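PDB 5YKR: probable aminotransferase, which belongs, by sequence family, to the class-III aminotransferases of the pyridoxal-phosphate-dependent aminotransferase clan and is probably an aminotransferase. Local coordinates for residues A[232-237]-A[385-390]; A[264-269]-A[380-385]; A[292-297]-A[333-338]; A[422-427]-A[443-448]. All coordinates share one frame; numbering follows the deposited sequence.

Contact 1. Residues A[232-237]-A[385-390]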
loop_
_atom_site.group_PDB
_atom_site.type_symbol
_atom_site.label_atom_id
_atom_site.label_comp_id
_atom_site.label_asym_id
_atom_site.label_seq_id
_atom_site.Cartn_x
_atom_site.Cartn_y
_atom_site.Cartn_z
ATOM N N VAL A 232 13.391 16.117 7.784
ATOM C CA VAL A 232 14.699 16.726 7.489
ATOM C C VAL A 232 15.254 17.281 8.790
ATOM O O VAL A 232 15.612 18.465 8.904
ATOM C CB VAL A 232 14.571 17.761 6.323
ATOM C CG1 VAL A 232 13.635 18.924 6.686
ATOM C CG2 VAL A 232 15.928 18.211 5.868
ATOM N N GLY A 233 15.201 16.459 9.834
ATOM C CA GLY A 233 15.086 17.042 11.152
ATOM C C GLY A 233 13.728 17.733 11.287
ATOM O O GLY A 233 12.848 17.596 10.410
ATOM N N MET A 234 13.565 18.497 12.347
ATOM C CA MET A 234 12.298 19.171 12.593
ATOM C C MET A 234 12.320 20.630 12.224
ATOM O O MET A 234 13.199 21.344 12.635
ATOM C CB MET A 234 11.916 19.038 14.057
ATOM C CG MET A 234 11.483 17.645 14.403
ATOM S SD MET A 234 11.140 17.485 16.194
ATOM C CE MET A 234 10.576 15.824 16.139
ATOM N N VAL A 235 11.342 21.059 11.438
ATOM C CA VAL A 235 11.203 22.458 11.026
ATOM C C VAL A 235 9.869 22.977 11.540
ATOM O O VAL A 235 8.781 22.667 10.986
ATOM C CB VAL A 235 11.297 22.655 9.492
ATOM C CG1 VAL A 235 11.308 24.157 9.192
ATOM C CG2 VAL A 235 12.509 21.916 8.912
ATOM N N PRO A 236 9.907 23.750 12.624
ATOM C CA PRO A 236 8.648 24.295 13.099
ATOM C C PRO A 236 8.052 25.347 12.182
ATOM O O PRO A 236 8.798 26.076 11.500
ATOM C CB PRO A 236 9.063 24.999 14.423
ATOM C CG PRO A 236 10.384 24.462 14.762
ATOM C CD PRO A 236 11.041 24.109 13.480
ATOM N N PRO A 237 6.736 25.454 12.119
ATOM C CA PRO A 237 6.106 26.570 11.428
ATOM C C PRO A 237 6.387 27.880 12.185
ATOM O O PRO A 237 6.377 27.917 13.415
ATOM C CB PRO A 237 4.625 26.177 11.435
ATOM C CG PRO A 237 4.459 25.392 12.687
ATOM C CD PRO A 237 5.751 24.649 12.885
ATOM N N ARG A 385 7.590 13.164 20.294
ATOM C CA ARG A 385 8.671 12.946 19.347
ATOM C C ARG A 385 9.742 14.029 19.533
ATOM O O ARG A 385 9.404 15.210 19.558
ATOM C CB ARG A 385 8.074 13.000 17.914
ATOM C CG ARG A 385 8.987 12.601 16.787
ATOM C CD ARG A 385 8.300 12.830 15.451
ATOM N NE ARG A 385 9.136 12.262 14.399
ATOM C CZ ARG A 385 9.077 10.972 13.977
ATOM N NH1 ARG A 385 8.182 10.124 14.464
ATOM N NH2 ARG A 385 9.980 10.537 13.133
ATOM N N VAL A 386 11.010 13.606 19.693
ATOM C CA VAL A 386 12.119 14.524 20.013
ATOM C C VAL A 386 13.246 14.325 18.988
ATOM O O VAL A 386 13.643 13.180 18.733
ATOM C CB VAL A 386 12.687 14.188 21.418
ATOM C CG1 VAL A 386 13.877 15.065 21.802
ATOM C CG2 VAL A 386 11.573 14.323 22.470
ATOM N N GLU A 387 13.768 15.426 18.419
ATOM C CA GLU A 387 14.861 15.275 17.437
ATOM C C GLU A 387 15.832 16.427 17.552
ATOM O O GLU A 387 15.417 17.576 17.663
ATOM C CB GLU A 387 14.268 15.204 16.021
ATOM C CG GLU A 387 15.290 15.018 14.904
ATOM C CD GLU A 387 14.738 14.327 13.664
ATOM O OE1 GLU A 387 13.481 14.215 13.556
ATOM O OE2 GLU A 387 15.562 13.948 12.771
ATOM N N TYR A 388 17.112 16.088 17.408
ATOM C CA TYR A 388 18.150 17.099 17.341
ATOM C C TYR A 388 18.718 17.242 15.895
ATOM O O TYR A 388 18.519 16.368 15.017
ATOM C CB TYR A 388 19.245 16.870 18.362
ATOM C CG TYR A 388 19.800 15.480 18.414
ATOM C CD1 TYR A 388 20.923 15.111 17.633
ATOM C CD2 TYR A 388 19.251 14.521 19.256
ATOM C CE1 TYR A 388 21.415 13.825 17.673
ATOM C CE2 TYR A 388 19.779 13.239 19.321
ATOM C CZ TYR A 388 20.879 12.920 18.560
ATOM O OH TYR A 388 21.425 11.677 18.558
ATOM N N LEU A 389 19.343 18.382 15.653
ATOM C CA LEU A 389 19.900 18.742 14.355
ATOM C C LEU A 389 21.236 19.410 14.623
ATOM O O LEU A 389 21.407 20.117 15.641
ATOM C CB LEU A 389 18.986 19.753 13.639
ATOM C CG LEU A 389 17.998 19.350 12.562
ATOM C CD1 LEU A 389 17.179 20.556 12.144
ATOM C CD2 LEU A 389 18.665 18.619 11.379
ATOM N N PHE A 390 22.171 19.254 13.673
ATOM C CA PHE A 390 23.547 19.746 13.876
ATOM C C PHE A 390 23.695 21.201 13.400
ATOM O O PHE A 390 24.544 21.517 12.564
ATOM C CB PHE A 390 24.569 18.843 13.182
ATOM C CG PHE A 390 24.389 17.361 13.412
ATOM C CD1 PHE A 390 23.974 16.850 14.645
ATOM C CD2 PHE A 390 24.672 16.469 12.401
ATOM C CE1 PHE A 390 23.820 15.481 14.825
ATOM C CE2 PHE A 390 24.553 15.097 12.575
ATOM C CZ PHE A 390 24.110 14.608 13.786
HETATM O O HOH W 1 15.257 18.697 14.886
#
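Met234 lies obliquely across the side chains of both Arg385 and Glu387, and its methyl end does most of the touching. CG is anti to the carbonyl carbon (chi1 -72°) and the chain runs extended from there, which brings CE down to the strand. CE stands 3.7 Å from Arg385 CG and equally 3.7 Å from Glu387 CB, close to the plane of the Arg385 guanidinium and at its edge. The sulfur rests further back, with SD 3.9 Å from Glu387 CB.

Arg385, Glu387 and Leu389 all point toward the loop, as alternate residues of strand 385-389 should, while Val386 faces helix 349-372. Farther along the strand, Gly233 meets two side chains: its CA is 3.5 Å from Glu387 OE2 and 3.9 Å from Leu389 CD2. Gly233 has a positive phi (67°), and a beta carbon there would run into Leu389 CG. Leu389 has chi1 -99°, away from a staggered value; its CD2 lies 3.9 Å from Val232 O, a buried carbonyl oxygen with no polar partner in the model. The polar ends of the strand side chains are used on other parts of the chain: Arg385 NH1 bonds Ser85 OG, and Glu387 OE2 accepts from Asn429 N.

No hydrogen bond passes directly between the segments. One water bridges them, accepting from Met234 N at 3.1 Å and donating to Glu387 O at 3.0 Å. The chemistry therefore implies that between 232-237 and 385-390 the loop meets the sheet through thioether and aliphatic contacts, with one water joining the two backbones.

Contact 2. Residues A[264-269]-A[380-385]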
loop_
_atom_site.group_PDB
_atom_site.type_symbol
_atom_site.label_atom_id
_atom_site.label_comp_id
_atom_site.label_asym_id
_atom_site.label_seq_id
_atom_site.Cartn_x
_atom_site.Cartn_y
_atom_site.Cartn_z
ATOM N N ILE A 264 1.100 13.346 14.335
ATOM C CA ILE A 264 0.198 12.710 15.294
ATOM C C ILE A 264 0.871 12.532 16.671
ATOM O O ILE A 264 0.190 12.346 17.697
ATOM C CB ILE A 264 -0.334 11.387 14.706
ATOM C CG1 ILE A 264 -1.501 10.797 15.510
ATOM C CG2 ILE A 264 0.798 10.378 14.561
ATOM C CD1 ILE A 264 -2.715 11.718 15.634
ATOM N N SER A 265 2.202 12.665 16.744
ATOM C CA SER A 265 2.881 12.767 18.027
ATOM C C SER A 265 2.427 13.935 18.904
ATOM O O SER A 265 2.669 13.900 20.126
ATOM C CB SER A 265 4.396 12.807 17.826
ATOM O OG SER A 265 4.788 14.027 17.228
ATOM N N CYS A 266 1.802 14.960 18.312
ATOM C CA CYS A 266 1.437 16.183 19.032
ATOM C C CYS A 266 0.248 16.024 19.952
ATOM O O CYS A 266 0.020 16.857 20.846
ATOM C CB CYS A 266 1.172 17.269 18.028
ATOM S SG CYS A 266 2.673 17.764 17.158
ATOM N N GLY A 267 -0.568 14.987 19.734
ATOM C CA GLY A 267 -1.753 14.794 20.569
ATOM C C GLY A 267 -2.732 13.869 19.895
ATOM O O GLY A 267 -2.562 13.529 18.718
ATOM N N PRO A 268 -3.817 13.531 20.609
ATOM C CA PRO A 268 -4.749 12.558 20.075
ATOM C C PRO A 268 -5.532 13.022 18.845
ATOM O O PRO A 268 -6.108 12.193 18.138
ATOM C CB PRO A 268 -5.687 12.268 21.247
ATOM C CG PRO A 268 -5.481 13.356 22.166
ATOM C CD PRO A 268 -4.128 13.911 21.990
ATOM N N ALA A 269 -5.554 14.318 18.584
ATOM C CA ALA A 269 -6.177 14.926 17.420
ATOM C C ALA A 269 -5.123 15.545 16.515
ATOM O O ALA A 269 -5.444 16.384 15.670
ATOM C CB ALA A 269 -7.216 15.947 17.858
ATOM N N THR A 380 14.599 19.735 19.416
ATOM C CA THR A 380 13.197 20.139 19.299
ATOM C C THR A 380 12.274 18.986 19.690
ATOM O O THR A 380 12.601 17.842 19.460
ATOM C CB THR A 380 12.899 20.574 17.851
ATOM O OG1 THR A 380 13.769 21.671 17.523
ATOM C CG2 THR A 380 11.470 21.018 17.652
ATOM N N ARG A 381 11.112 19.303 20.273
ATOM C CA ARG A 381 10.105 18.289 20.635
ATOM C C ARG A 381 8.738 18.713 20.097
ATOM O O ARG A 381 8.339 19.888 20.166
ATOM C CB ARG A 381 10.046 18.102 22.156
ATOM C CG ARG A 381 8.965 17.107 22.595
ATOM C CD ARG A 381 9.045 16.771 24.059
ATOM N NE ARG A 381 8.608 17.890 24.887
ATOM C CZ ARG A 381 7.359 18.119 25.256
ATOM N NH1 ARG A 381 6.355 17.309 24.859
ATOM N NH2 ARG A 381 7.100 19.159 26.051
ATOM N N ILE A 382 8.023 17.740 19.529
ATOM C CA ILE A 382 6.609 17.874 19.204
ATOM C C ILE A 382 5.892 16.723 19.891
ATOM O O ILE A 382 5.897 15.577 19.423
ATOM C CB ILE A 382 6.303 17.931 17.691
ATOM C CG1 ILE A 382 7.087 16.952 16.881
ATOM C CG2 ILE A 382 6.538 19.329 17.228
ATOM C CD1 ILE A 382 6.445 16.761 15.518
ATOM N N GLY A 383 5.334 17.032 21.066
ATOM C CA GLY A 383 4.643 16.012 21.826
ATOM C C GLY A 383 5.550 14.868 22.245
ATOM O O GLY A 383 6.485 15.071 23.008
ATOM N N ALA A 384 5.268 13.674 21.732
ATOM C CA ALA A 384 6.001 12.460 22.039
ATOM C C ALA A 384 7.293 12.270 21.261
ATOM O O ALA A 384 8.020 11.286 21.508
ATOM C CB ALA A 384 5.111 11.260 21.816
ATOM N N ARG A 385 7.590 13.164 20.294
ATOM C CA ARG A 385 8.671 12.946 19.347
ATOM C C ARG A 385 9.742 14.029 19.533
ATOM O O ARG A 385 9.404 15.210 19.558
ATOM C CB ARG A 385 8.074 13.000 17.914
ATOM C CG ARG A 385 8.987 12.601 16.787
ATOM C CD ARG A 385 8.300 12.830 15.451
ATOM N NE ARG A 385 9.136 12.262 14.399
ATOM C CZ ARG A 385 9.077 10.972 13.977
ATOM N NH1 ARG A 385 8.182 10.124 14.464
ATOM N NH2 ARG A 385 9.980 10.537 13.133
#
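Ser265 both gives and accepts a hydrogen bond at the tip of a beta hairpin. Its OG donates to Ile382 O at 2.9 Å, and its carbonyl O accepts from Ala384 N at 3.1 Å with a fairly straight N-H...O angle of 163°. In each bond the donor stands well above the acceptor's carbonyl plane. Ile382 O also accepts from Arg385 N, the bond that closes the type II' turn Ile382-Arg385, and the two donors reach it from opposite faces of its plane.

The serine reaches this oxygen because OG sits between the backbone N and the carbonyl carbon (chi1 70°). Gly383 presses its CA to 3.4 Å from Ser265 O in a CA-H...O contact, where a beta carbon would collide. On the strand side, Arg381 NH1 donates in its guanidinium plane to Gly383 O at 2.9 Å, and its NE forms a salt bridge with Glu363.

Packing surrounds the polar centre. Arg385 CB lies 3.5 Å from Ser265 OG, Ile382 CD1 is 3.6 Å from the same oxygen, and Cys266 SG, in one of its two conformers, meets Ile382 CB. The chemistry implies that the end of the 3-10 segment, at 264-266, grips the hairpin by its turn backbone, with one serine supplying a donor and an acceptor to it.

Contact 3. Residues A[292-297]-A[333-338]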
loop_
_atom_site.group_PDB
_atom_site.type_symbol
_atom_site.label_atom_id
_atom_site.label_comp_id
_atom_site.label_asym_id
_atom_site.label_seq_id
_atom_site.Cartn_x
_atom_site.Cartn_y
_atom_site.Cartn_z
ATOM N N ILE A 292 -0.580 -3.459 10.821
ATOM C CA ILE A 292 -1.182 -3.774 9.536
ATOM C C ILE A 292 -1.024 -2.511 8.663
ATOM O O ILE A 292 -1.387 -1.395 9.080
ATOM C CB ILE A 292 -2.676 -4.065 9.692
ATOM C CG1 ILE A 292 -2.888 -5.242 10.658
ATOM C CG2 ILE A 292 -3.312 -4.398 8.336
ATOM C CD1 ILE A 292 -4.306 -5.349 11.019
ATOM N N PRO A 293 -0.485 -2.663 7.449
ATOM C CA PRO A 293 -0.374 -1.500 6.544
ATOM C C PRO A 293 -1.715 -0.821 6.358
ATOM O O PRO A 293 -2.691 -1.450 5.945
ATOM C CB PRO A 293 0.140 -2.133 5.239
ATOM C CG PRO A 293 0.944 -3.329 5.715
ATOM C CD PRO A 293 0.158 -3.875 6.882
ATOM N N SER A 294 -1.768 0.474 6.652
ATOM C CA SER A 294 -3.031 1.216 6.657
ATOM C C SER A 294 -2.783 2.704 6.693
ATOM O O SER A 294 -1.703 3.164 7.116
ATOM C CB SER A 294 -3.886 0.870 7.877
ATOM O OG SER A 294 -4.091 -0.502 8.129
ATOM N N ALA A 295 -3.785 3.449 6.231
ATOM C CA ALA A 295 -3.876 4.876 6.511
ATOM C C ALA A 295 -5.338 5.275 6.377
ATOM O O ALA A 295 -6.141 4.555 5.747
ATOM C CB ALA A 295 -3.005 5.701 5.546
ATOM N N VAL A 296 -5.661 6.451 6.935
ATOM C CA VAL A 296 -6.933 7.078 6.684
ATOM C C VAL A 296 -6.709 8.437 6.051
ATOM O O VAL A 296 -5.669 9.096 6.279
ATOM C CB VAL A 296 -7.765 7.237 7.987
ATOM C CG1 VAL A 296 -8.149 5.876 8.549
ATOM C CG2 VAL A 296 -7.041 8.082 9.051
ATOM N N TRP A 297 -7.689 8.896 5.292
ATOM C CA TRP A 297 -7.749 10.261 4.889
ATOM C C TRP A 297 -9.146 10.771 5.031
ATOM O O TRP A 297 -10.099 10.035 4.812
ATOM C CB TRP A 297 -7.156 10.512 3.526
ATOM C CG TRP A 297 -7.799 9.927 2.385
ATOM C CD1 TRP A 297 -7.500 8.746 1.798
ATOM C CD2 TRP A 297 -8.839 10.534 1.617
ATOM N NE1 TRP A 297 -8.299 8.562 0.684
ATOM C CE2 TRP A 297 -9.137 9.649 0.549
ATOM C CE3 TRP A 297 -9.565 11.738 1.727
ATOM C CZ2 TRP A 297 -10.131 9.915 -0.396
ATOM C CZ3 TRP A 297 -10.535 12.004 0.774
ATOM C CH2 TRP A 297 -10.780 11.133 -0.270
ATOM N N ALA A 333 -11.661 -5.674 6.727
ATOM C CA ALA A 333 -12.170 -5.926 8.066
ATOM C C ALA A 333 -11.057 -5.950 9.126
ATOM O O ALA A 333 -11.228 -5.458 10.241
ATOM C CB ALA A 333 -12.923 -7.256 8.058
ATOM N N LEU A 334 -9.921 -6.515 8.753
ATOM C CA LEU A 334 -8.810 -6.614 9.719
ATOM C C LEU A 334 -8.266 -5.234 10.062
ATOM O O LEU A 334 -8.039 -4.914 11.244
ATOM C CB LEU A 334 -7.716 -7.513 9.117
ATOM C CG LEU A 334 -6.674 -7.976 10.100
ATOM C CD1 LEU A 334 -7.313 -8.909 11.101
ATOM C CD2 LEU A 334 -5.531 -8.662 9.426
ATOM N N GLN A 335 -8.074 -4.371 9.057
ATOM C CA GLN A 335 -7.645 -2.998 9.315
ATOM C C GLN A 335 -8.613 -2.268 10.219
ATOM O O GLN A 335 -8.216 -1.596 11.171
ATOM C CB GLN A 335 -7.558 -2.186 8.021
ATOM C CG GLN A 335 -6.404 -2.545 7.069
ATOM C CD GLN A 335 -6.509 -1.637 5.823
ATOM O OE1 GLN A 335 -7.624 -1.451 5.287
ATOM N NE2 GLN A 335 -5.422 -1.024 5.409
ATOM N N LEU A 336 -9.912 -2.394 9.920
ATOM C CA LEU A 336 -10.903 -1.655 10.677
ATOM C C LEU A 336 -10.975 -2.125 12.152
ATOM O O LEU A 336 -11.168 -1.315 13.068
ATOM C CB LEU A 336 -12.277 -1.739 10.000
ATOM C CG LEU A 336 -12.573 -0.622 8.981
ATOM C CD1 LEU A 336 -12.711 0.731 9.674
ATOM C CD2 LEU A 336 -11.543 -0.500 7.875
ATOM N N ALA A 337 -10.828 -3.434 12.377
ATOM C CA ALA A 337 -10.799 -3.943 13.748
ATOM C C ALA A 337 -9.612 -3.349 14.536
ATOM O O ALA A 337 -9.742 -2.954 15.696
ATOM C CB ALA A 337 -10.729 -5.440 13.750
ATOM N N ALA A 338 -8.438 -3.328 13.889
ATOM C CA ALA A 338 -7.245 -2.785 14.528
ATOM C C ALA A 338 -7.367 -1.299 14.785
ATOM O O ALA A 338 -6.910 -0.806 15.828
ATOM C CB ALA A 338 -6.004 -3.110 13.706
#
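Leu334, early in helix 333-346, meets Ile292 just ahead of strand 295-299, so that this helix packs on the lead-in to the seven-stranded mixed sheet of the large domain, as in fold-type I pyridoxal-phosphate enzymes. The two side chains cross at a slant, and Leu334 CG approaches Ile292 CD1 to 3.7 Å.

Gln335 carries the polar link. Its CG is anti to the carbonyl carbon (chi1 -71°) and so beside the backbone N, where Ile292 CG2 meets it at 3.8 Å; the extended chain beyond carries the amide to Pro293 O. There NE2 donates at 2.8 Å with an N-H...O angle of 155°. The donor lies in the carbonyl plane, on a lone pair, and the oxygen is nearly in the amide plane of Gln335. NE2 also donates to Thr136 O of the edge strand 132-136, while OE1 takes a weak bond from Gly331 N; two firm bonds to backbone oxygens thus define which end of the amide is the nitrogen. The second subunit comes close here, its Pro293 packing on Ile292 and its Thr137 on Pro293.

One helical turn beyond Leu334, Ala338 points toward the loop, and its CB lies 3.9 Å from Ile292 CD1, the same methyl that Leu334 touches.

Contact 4. Residues A[422-427]-A[443-448]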
loop_
_atom_site.group_PDB
_atom_site.type_symbol
_atom_site.label_atom_id
_atom_site.label_comp_id
_atom_site.label_asym_id
_atom_site.label_seq_id
_atom_site.Cartn_x
_atom_site.Cartn_y
_atom_site.Cartn_z
ATOM N N VAL A 422 20.002 0.479 23.153
ATOM C CA VAL A 422 18.988 1.484 22.830
ATOM C C VAL A 422 18.854 1.557 21.292
ATOM O O VAL A 422 19.847 1.821 20.581
ATOM C CB VAL A 422 19.326 2.854 23.384
ATOM C CG1 VAL A 422 18.360 3.893 22.847
ATOM C CG2 VAL A 422 19.335 2.833 24.919
ATOM N N LEU A 423 17.652 1.327 20.783
ATOM C CA LEU A 423 17.383 1.491 19.362
ATOM C C LEU A 423 16.770 2.854 19.037
ATOM O O LEU A 423 15.768 3.254 19.610
ATOM C CB LEU A 423 16.379 0.402 18.890
ATOM C CG LEU A 423 16.849 -1.029 19.028
ATOM C CD1 LEU A 423 15.751 -2.025 18.698
ATOM C CD2 LEU A 423 18.061 -1.269 18.168
ATOM N N LEU A 424 17.349 3.488 18.053
ATOM C CA LEU A 424 16.871 4.723 17.466
ATOM C C LEU A 424 16.672 4.469 15.980
ATOM O O LEU A 424 17.483 3.768 15.341
ATOM C CB LEU A 424 17.895 5.842 17.635
ATOM C CG LEU A 424 18.135 6.149 19.098
ATOM C CD1 LEU A 424 19.426 6.938 19.211
ATOM C CD2 LEU A 424 16.979 6.894 19.689
ATOM N N THR A 425 15.631 5.046 15.391
ATOM C CA THR A 425 15.403 4.828 13.986
ATOM C C THR A 425 16.567 5.326 13.162
ATOM O O THR A 425 17.099 6.407 13.443
ATOM C CB THR A 425 14.086 5.414 13.519
ATOM O OG1 THR A 425 13.898 5.063 12.141
ATOM C CG2 THR A 425 14.027 6.922 13.659
ATOM N N PRO A 426 16.992 4.555 12.148
ATOM C CA PRO A 426 18.218 4.977 11.475
ATOM C C PRO A 426 18.031 6.151 10.592
ATOM O O PRO A 426 19.016 6.740 10.173
ATOM C CB PRO A 426 18.636 3.752 10.680
ATOM C CG PRO A 426 17.437 2.951 10.532
ATOM C CD PRO A 426 16.573 3.212 11.740
ATOM N N PHE A 427 16.794 6.534 10.311
ATOM C CA PHE A 427 16.522 7.569 9.280
ATOM C C PHE A 427 16.422 8.961 9.815
ATOM O O PHE A 427 16.218 9.895 9.067
ATOM C CB PHE A 427 15.230 7.241 8.510
ATOM C CG PHE A 427 15.110 5.800 8.144
ATOM C CD1 PHE A 427 16.043 5.191 7.358
ATOM C CD2 PHE A 427 14.059 5.034 8.621
ATOM C CE1 PHE A 427 15.946 3.816 7.063
ATOM C CE2 PHE A 427 13.944 3.720 8.322
ATOM C CZ PHE A 427 14.902 3.080 7.577
ATOM N N GLU A 443 16.500 7.681 30.893
ATOM C CA GLU A 443 17.787 7.907 31.539
ATOM C C GLU A 443 18.906 7.142 30.840
ATOM O O GLU A 443 20.037 7.661 30.700
ATOM C CB GLU A 443 17.677 7.547 33.051
ATOM C CG GLU A 443 16.761 8.498 33.807
ATOM C CD GLU A 443 16.128 7.956 35.127
ATOM O OE1 GLU A 443 16.544 6.891 35.689
ATOM O OE2 GLU A 443 15.178 8.626 35.626
ATOM N N LEU A 444 18.623 5.924 30.402
ATOM C CA LEU A 444 19.637 5.146 29.676
ATOM C C LEU A 444 19.990 5.839 28.364
ATOM O O LEU A 444 21.178 6.030 28.037
ATOM C CB LEU A 444 19.172 3.716 29.432
ATOM C CG LEU A 444 20.117 2.800 28.635
ATOM C CD1 LEU A 444 21.455 2.617 29.371
ATOM C CD2 LEU A 444 19.484 1.460 28.382
ATOM N N HIS A 445 18.992 6.204 27.576
ATOM C CA HIS A 445 19.265 7.008 26.377
ATOM C C HIS A 445 20.174 8.191 26.681
ATOM O O HIS A 445 21.154 8.456 25.965
ATOM C CB HIS A 445 17.932 7.507 25.782
ATOM C CG HIS A 445 18.114 8.478 24.646
ATOM N ND1 HIS A 445 18.214 9.854 24.799
ATOM C CD2 HIS A 445 18.210 8.244 23.318
ATOM C CE1 HIS A 445 18.393 10.415 23.618
ATOM N NE2 HIS A 445 18.362 9.456 22.696
ATOM N N ASP A 446 19.802 8.947 27.692
ATOM C CA ASP A 446 20.485 10.203 28.022
ATOM C C ASP A 446 21.951 9.945 28.351
ATOM O O ASP A 446 22.849 10.658 27.847
ATOM C CB ASP A 446 19.786 10.894 29.198
ATOM C CG ASP A 446 20.208 12.324 29.337
ATOM O OD1 ASP A 446 19.983 13.093 28.371
ATOM O OD2 ASP A 446 20.825 12.680 30.372
ATOM N N ARG A 447 22.191 8.944 29.211
ATOM C CA ARG A 447 23.550 8.585 29.616
ATOM C C ARG A 447 24.399 8.131 28.439
ATOM O O ARG A 447 25.559 8.551 28.282
ATOM C CB ARG A 447 23.565 7.490 30.708
ATOM C CG ARG A 447 22.925 7.898 32.012
ATOM C CD ARG A 447 23.201 6.895 33.065
ATOM N NE ARG A 447 22.762 5.547 32.751
ATOM C CZ ARG A 447 21.584 5.036 33.104
ATOM N NH1 ARG A 447 20.689 5.763 33.778
ATOM N NH2 ARG A 447 21.314 3.777 32.815
ATOM N N LEU A 448 23.841 7.266 27.593
ATOM C CA LEU A 448 24.605 6.744 26.467
ATOM C C LEU A 448 24.967 7.827 25.438
ATOM O O LEU A 448 26.067 7.823 24.900
ATOM C CB LEU A 448 23.824 5.622 25.771
ATOM C CG LEU A 448 23.645 4.377 26.623
ATOM C CD1 LEU A 448 22.891 3.348 25.811
ATOM C CD2 LEU A 448 24.964 3.784 27.095
#
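In the helical turn that carries Leu444 and Leu448, the leucines that meet Val422, the shortest polar bond runs from Arg447 N to Glu443 O, 2.9 Å. Close behind it, Leu448 N bonds Leu444 O at 3.0 Å, and the i to i+4 spacing puts the two leucines one turn apart on the same side of the helix. No hydrogen bond crosses to the strand; the meeting itself is apolar.

Val422 enters with one methyl. CG1 is anti to the backbone N (chi1 171°), which puts CG2 beside that nitrogen and toward the helix. CG2 lies 3.7 Å from Leu444 CD2 and likewise 3.7 Å from Leu448 CD1. The valine and Leu444 side chains slide past each other in opposite directions, whereas Leu448 comes across Val422 at a slant.

These residues join two pieces of the C-terminal part of the class-III aminotransferase fold. Val422 and Leu423 form the short edge strand 422-423, parallel to strand 76-79 in a four-stranded mixed sheet, and Leu444 to Leu448 belong to helix 439-456. Alternation along the chain turns Val422 and Leu424 toward the helix, while Leu423 packs back on Tyr77 and Asp79 of strand 76-79.

His445 has CG anti to its backbone N (chi1 173°), and its ring comes between the helix and Leu424. Val422 CG1 approaches the edge of this ring near its plane, 4.4 Å from His445 CD2. Leu417 of helix 407-418 touches Leu424, His445 and Leu448 alike. Leu424 crosses the histidine side chain at about a right angle, and its CD2 lies 4.1 Å from His445 CD2.

Overall arrangement
Contacts 1 and 2 form one unit: their centres are 12 Å apart, they share Arg385, and their strand segments lie on neighbouring strands 385-389 and 378-382 of the antiparallel sheet. Two loops that follow strands 220-225 and 255-259 of the seven-stranded sheet thus meet one hairpin, tying the two sheets together. Contact 3, about 29 Å from contact 1 between centres and across the chain's centre from it, lies near the edge of the seven-stranded sheet. Its sequence span falls within that of contact 2, which falls within that of contact 1. Contact 4 follows later in the chain, its centre about 30 Å from that of contact 3; both these contacts also reach the second subunit.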